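Local coordinates for putative tRNA synthase (Salmonella typhimurium, PDB 3DQQ), which probably catalyses the ATP-dependent phosphorylation of 3-oxo-tetronate to 3-oxo-tetronate 4-phosphate, as a kinase of four-carbon acid sugars, at residues A[32-37]-A[49-54]; A[56-61]-A[93-98]. All coordinates share one frame; numbering follows the deposited sequence.

Contact 1 (A[32-37]-A[49-54]); sequences INDVPT and ISLKTR
I32 and N33 run parallel to I49 and S50 at the ends of two neighbouring strands, with the CA atoms of N33 and S50 4.8 Å apart. S50 is held at both ends of its backbone: its N gives a bond to I32 O at 3.0 Å, and D34 N reaches S50 O at 2.9 Å. The first is nearly straight, at 171°. The second comes from the residue just beyond strand 29-33. D34 takes a positive phi of 70°, and beyond it the two chains part; its carboxylate turns back, OD1 taking the N-H of V35 on the anti side. The chain then brings P36 against I49. The proline edge CG-CD lies across the isoleucine branch CG1-CD1 at about a right angle, with P36 CG 3.9 Å from I49 CG1. I49 CG2, anti to the backbone N, points instead to D34 O. Farther along, L51 CD2 meets V35 CG2 at 4.2 Å. W71 and L72 of helix 58-74 cover P36 and I49, while F12 of helix 12-24 covers N33 and S50 on the other face. On that face N33 OD1 comes over S50 CB but takes its hydrogen bond from Q31 NE2. The polar work across the strands is thus done by main-chain groups, leaving the side chains I49, P36, V35 and L51 to supply apolar packing.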
loop_
_atom_site.group_PDB
_atom_site.type_symbol
_atom_site.label_atom_id
_atom_site.label_comp_id
_atom_site.label_asym_id
_atom_site.label_seq_id
_atom_site.Cartn_x
_atom_site.Cartn_y
_atom_site.Cartn_z
ATOM N N ILE A 32 -26.162 -15.132 1.520
ATOM C CA ILE A 32 -25.658 -16.307 0.809
ATOM C C ILE A 32 -24.621 -15.837 -0.188
ATOM O O ILE A 32 -24.886 -14.917 -0.927
ATOM C CB ILE A 32 -26.761 -17.060 0.030
ATOM C CG1 ILE A 32 -27.875 -17.476 0.986
ATOM C CG2 ILE A 32 -26.142 -18.246 -0.749
ATOM C CD1 ILE A 32 -29.107 -18.189 0.331
ATOM N N ASN A 33 -23.461 -16.485 -0.253
ATOM C CA ASN A 33 -22.422 -16.075 -1.223
ATOM C C ASN A 33 -22.489 -16.876 -2.494
ATOM O O ASN A 33 -22.617 -18.068 -2.455
ATOM C CB ASN A 33 -21.066 -16.116 -0.564
ATOM C CG ASN A 33 -21.047 -15.246 0.694
ATOM O OD1 ASN A 33 -21.521 -14.071 0.660
ATOM N ND2 ASN A 33 -20.599 -15.827 1.829
ATOM N N ASP A 34 -22.465 -16.178 -3.617
ATOM C CA ASP A 34 -22.758 -16.718 -4.926
ATOM C C ASP A 34 -24.222 -17.069 -5.080
ATOM O O ASP A 34 -24.951 -17.148 -4.097
ATOM C CB ASP A 34 -21.886 -17.923 -5.212
ATOM C CG ASP A 34 -21.443 -18.015 -6.717
ATOM O OD1 ASP A 34 -22.049 -17.326 -7.639
ATOM O OD2 ASP A 34 -20.467 -18.802 -6.958
ATOM N N VAL A 35 -24.661 -17.281 -6.312
ATOM C CA VAL A 35 -26.044 -17.633 -6.581
ATOM C C VAL A 35 -26.450 -18.832 -5.782
ATOM O O VAL A 35 -25.792 -19.851 -5.848
ATOM C CB VAL A 35 -26.264 -17.982 -8.055
ATOM C CG1 VAL A 35 -27.700 -18.451 -8.285
ATOM C CG2 VAL A 35 -25.904 -16.805 -8.924
ATOM N N PRO A 36 -27.523 -18.734 -5.018
ATOM C CA PRO A 36 -27.900 -19.854 -4.191
ATOM C C PRO A 36 -28.310 -21.088 -4.953
ATOM O O PRO A 36 -28.842 -21.030 -6.033
ATOM C CB PRO A 36 -29.086 -19.328 -3.405
ATOM C CG PRO A 36 -28.988 -17.878 -3.496
ATOM C CD PRO A 36 -28.439 -17.612 -4.825
ATOM N N THR A 37 -28.019 -22.218 -4.371
ATOM C CA THR A 37 -28.268 -23.485 -5.007
ATOM C C THR A 37 -29.342 -24.163 -4.204
ATOM O O THR A 37 -29.999 -25.047 -4.711
ATOM C CB THR A 37 -26.993 -24.362 -5.010
ATOM O OG1 THR A 37 -26.628 -24.626 -3.666
ATOM C CG2 THR A 37 -25.802 -23.637 -5.667
ATOM N N ILE A 49 -27.956 -11.822 -1.493
ATOM C CA ILE A 49 -27.065 -12.627 -2.315
ATOM C C ILE A 49 -25.849 -11.796 -2.712
ATOM O O ILE A 49 -25.977 -10.739 -3.332
ATOM C CB ILE A 49 -27.760 -13.101 -3.594
ATOM C CG1 ILE A 49 -28.952 -13.994 -3.256
ATOM C CG2 ILE A 49 -26.763 -13.818 -4.519
ATOM C CD1 ILE A 49 -29.981 -14.025 -4.351
ATOM N N SER A 50 -24.666 -12.291 -2.369
ATOM C CA SER A 50 -23.387 -11.628 -2.686
ATOM C C SER A 50 -22.703 -12.166 -3.943
ATOM O O SER A 50 -22.398 -13.313 -3.999
ATOM C CB SER A 50 -22.431 -11.848 -1.527
ATOM O OG SER A 50 -21.402 -10.889 -1.624
ATOM N N LEU A 51 -22.455 -11.314 -4.918
ATOM C CA LEU A 51 -21.823 -11.666 -6.173
ATOM C C LEU A 51 -20.506 -10.903 -6.328
ATOM O O LEU A 51 -20.271 -9.934 -5.626
ATOM C CB LEU A 51 -22.736 -11.268 -7.312
ATOM C CG LEU A 51 -24.125 -11.923 -7.326
ATOM C CD1 LEU A 51 -25.009 -11.411 -8.525
ATOM C CD2 LEU A 51 -24.000 -13.439 -7.333
ATOM N N LYS A 52 -19.643 -11.353 -7.238
ATOM C CA LYS A 52 -18.429 -10.590 -7.591
ATOM C C LYS A 52 -18.615 -9.909 -8.942
ATOM O O LYS A 52 -17.967 -10.234 -9.917
ATOM C CB LYS A 52 -17.184 -11.466 -7.580
ATOM C CG LYS A 52 -17.001 -12.145 -6.179
ATOM C CD LYS A 52 -15.732 -13.053 -6.084
ATOM C CE LYS A 52 -15.788 -14.010 -4.881
ATOM N NZ LYS A 52 -15.697 -15.460 -5.353
ATOM N N THR A 53 -19.513 -8.944 -8.963
ATOM C CA THR A 53 -19.959 -8.391 -10.191
ATOM C C THR A 53 -19.704 -6.879 -10.275
ATOM O O THR A 53 -20.068 -6.260 -11.229
ATOM C CB THR A 53 -21.448 -8.738 -10.363
ATOM O OG1 THR A 53 -22.144 -8.372 -9.171
ATOM C CG2 THR A 53 -21.639 -10.273 -10.631
ATOM N N ARG A 54 -19.030 -6.283 -9.314
ATOM C CA ARG A 54 -18.726 -4.865 -9.435
ATOM C C ARG A 54 -17.842 -4.496 -10.629
ATOM O O ARG A 54 -18.144 -3.531 -11.304
ATOM C CB ARG A 54 -18.104 -4.349 -8.179
ATOM C CG ARG A 54 -17.775 -2.896 -8.265
ATOM C CD ARG A 54 -17.398 -2.340 -6.926
ATOM N NE ARG A 54 -18.470 -2.534 -5.970
ATOM C CZ ARG A 54 -18.417 -2.150 -4.710
ATOM N NH1 ARG A 54 -19.437 -2.340 -3.921
ATOM N NH2 ARG A 54 -17.350 -1.541 -4.260
#

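Contact 2 (A[56-61]-A[93-98]); sequences CPAQEA and EGNIGP
N95, just ahead of helix 96-106, buries more surface here than any other residue, and its amide makes the one cross-segment hydrogen bond. ND2 gives a hydrogen bond to C56 O at 2.6 Å, nearly straight at 176° and in the plane of the amide, though tilted from the carbonyl plane of C56. The same nitrogen also bonds to T53 O, a pair of acceptors that should fix the rotation of the group. With CG anti to the carbonyl carbon (chi1 -71°), the amide lies against the first turn of helix 58-74. A61 CB packs against ND2 and CG, 3.8 Å from the latter, and OD1 sits 3.4 Å from A58 CA. C56 SG also lies beside the amide, 3.9 Å from ND2. Two helix N-termini meet here: in this alpha/beta domain the parallel strands 46-50 and 79-83, separated in the sheet by strand 5-9, each lead through a loop into one of them. P57 is the N-cap of the first, its O taking the N-H of A61. On the second, a cis peptide joins G94 to N95. Away from the amide the packing thins: A58 CB touches P98 CB at 4.2 Å, and E93 O is 3.9 Å from A58 CB. On this exposed flank the nearest approach of the E93 side chain is CB to A58 CB, 6.2 Å, and P57 faces away from 93-98.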
loop_
_atom_site.group_PDB
_atom_site.type_symbol
_atom_site.label_atom_id
_atom_site.label_comp_id
_atom_site.label_asym_id
_atom_site.label_seq_id
_atom_site.Cartn_x
_atom_site.Cartn_y
_atom_site.Cartn_z
ATOM N N CYS A 56 -16.209 -7.126 -13.026
ATOM C CA CYS A 56 -16.092 -8.064 -14.113
ATOM C C CYS A 56 -16.837 -7.531 -15.371
ATOM O O CYS A 56 -17.557 -6.531 -15.305
ATOM C CB CYS A 56 -16.718 -9.360 -13.666
ATOM S SG CYS A 56 -18.461 -9.153 -13.445
ATOM N N PRO A 57 -16.681 -8.193 -16.511
ATOM C CA PRO A 57 -17.409 -7.753 -17.687
ATOM C C PRO A 57 -18.926 -7.708 -17.461
ATOM O O PRO A 57 -19.474 -8.540 -16.695
ATOM C CB PRO A 57 -17.084 -8.828 -18.739
ATOM C CG PRO A 57 -15.850 -9.485 -18.263
ATOM C CD PRO A 57 -15.836 -9.369 -16.775
ATOM N N ALA A 58 -19.584 -6.781 -18.167
ATOM C CA ALA A 58 -20.989 -6.532 -18.038
ATOM C C ALA A 58 -21.768 -7.808 -18.225
ATOM O O ALA A 58 -22.692 -8.096 -17.451
ATOM C CB ALA A 58 -21.428 -5.505 -19.044
ATOM N N GLN A 59 -21.397 -8.589 -19.227
ATOM C CA GLN A 59 -22.155 -9.812 -19.503
ATOM C C GLN A 59 -22.135 -10.821 -18.348
ATOM O O GLN A 59 -23.123 -11.487 -18.067
ATOM C CB GLN A 59 -21.697 -10.480 -20.795
ATOM C CG GLN A 59 -22.718 -11.437 -21.374
ATOM C CD GLN A 59 -24.174 -10.827 -21.535
ATOM O OE1 GLN A 59 -24.346 -9.607 -21.850
ATOM N NE2 GLN A 59 -25.221 -11.703 -21.321
ATOM N N GLU A 60 -21.024 -10.920 -17.658
ATOM C CA GLU A 60 -20.930 -11.839 -16.549
ATOM C C GLU A 60 -21.792 -11.274 -15.431
ATOM O O GLU A 60 -22.425 -12.024 -14.702
ATOM C CB GLU A 60 -19.465 -11.961 -16.123
ATOM C CG GLU A 60 -19.152 -13.017 -15.058
ATOM C CD GLU A 60 -17.648 -12.969 -14.512
ATOM O OE1 GLU A 60 -16.690 -12.486 -15.221
ATOM O OE2 GLU A 60 -17.435 -13.432 -13.348
ATOM N N ALA A 61 -21.821 -9.943 -15.311
ATOM C CA ALA A 61 -22.552 -9.312 -14.229
ATOM C C ALA A 61 -24.063 -9.511 -14.464
ATOM O O ALA A 61 -24.797 -9.896 -13.536
ATOM C CB ALA A 61 -22.174 -7.835 -14.097
ATOM N N GLU A 93 -18.689 1.434 -18.836
ATOM C CA GLU A 93 -19.031 0.121 -19.331
ATOM C C GLU A 93 -19.814 -0.748 -18.395
ATOM O O GLU A 93 -20.131 -1.865 -18.755
ATOM C CB GLU A 93 -17.778 -0.547 -19.796
ATOM C CG GLU A 93 -17.251 0.356 -20.886
ATOM C CD GLU A 93 -16.034 -0.180 -21.559
ATOM O OE1 GLU A 93 -15.661 -1.370 -21.274
ATOM O OE2 GLU A 93 -15.465 0.608 -22.386
ATOM N N GLY A 94 -20.165 -0.214 -17.235
ATOM C CA GLY A 94 -20.908 -0.949 -16.283
ATOM C C GLY A 94 -20.262 -0.905 -14.937
ATOM O O GLY A 94 -19.224 -0.281 -14.778
ATOM N N ASN A 95 -20.832 -1.602 -13.962
ATOM C CA ASN A 95 -21.894 -2.590 -14.206
ATOM C C ASN A 95 -23.300 -2.207 -13.673
ATOM O O ASN A 95 -24.262 -2.944 -13.872
ATOM C CB ASN A 95 -21.407 -3.930 -13.680
ATOM C CG ASN A 95 -20.329 -4.501 -14.534
ATOM O OD1 ASN A 95 -20.226 -4.153 -15.697
ATOM N ND2 ASN A 95 -19.516 -5.389 -13.982
ATOM N N ILE A 96 -23.424 -1.028 -13.062
ATOM C CA ILE A 96 -24.706 -0.577 -12.561
ATOM C C ILE A 96 -25.792 -0.412 -13.596
ATOM O O ILE A 96 -26.907 -0.849 -13.386
ATOM C CB ILE A 96 -24.608 0.710 -11.787
ATOM C CG1 ILE A 96 -23.722 0.499 -10.539
ATOM C CG2 ILE A 96 -25.996 1.148 -11.374
ATOM C CD1 ILE A 96 -23.394 1.782 -9.849
ATOM N N GLY A 97 -25.496 0.228 -14.712
ATOM C CA GLY A 97 -26.493 0.424 -15.768
ATOM C C GLY A 97 -26.916 -0.881 -16.409
ATOM O O GLY A 97 -28.115 -1.173 -16.515
ATOM N N PRO A 98 -25.951 -1.656 -16.904
ATOM C CA PRO A 98 -26.294 -2.936 -17.535
ATOM C C PRO A 98 -27.064 -3.898 -16.663
ATOM O O PRO A 98 -27.999 -4.532 -17.139
ATOM C CB PRO A 98 -24.937 -3.518 -17.932
ATOM C CG PRO A 98 -24.069 -2.289 -18.084
ATOM C CD PRO A 98 -24.512 -1.369 -16.994
#

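From the N terminus, strand 29-33 runs out into 34-37, and contact 1 closes when the chain returns along strand 46-50, with 11 residues, the last three already in strand 46-50, between the two segments. The chain leaves through T53 and R54 and almost at once enters contact 2 at C56. Contact 2 closes only after helix 58-74 and strand 79-83, at 93-98, so the two loops follow in series, neither nested nor crossed. Their centres lie about 15 Å apart, yet they meet at T53, whose CG2 packs 3.8 Å from A61 CA. Contact 1 joins neighbouring strands of the sugar-binding domain, and contact 2 ties together the starts of helices 58-74 and 96-106.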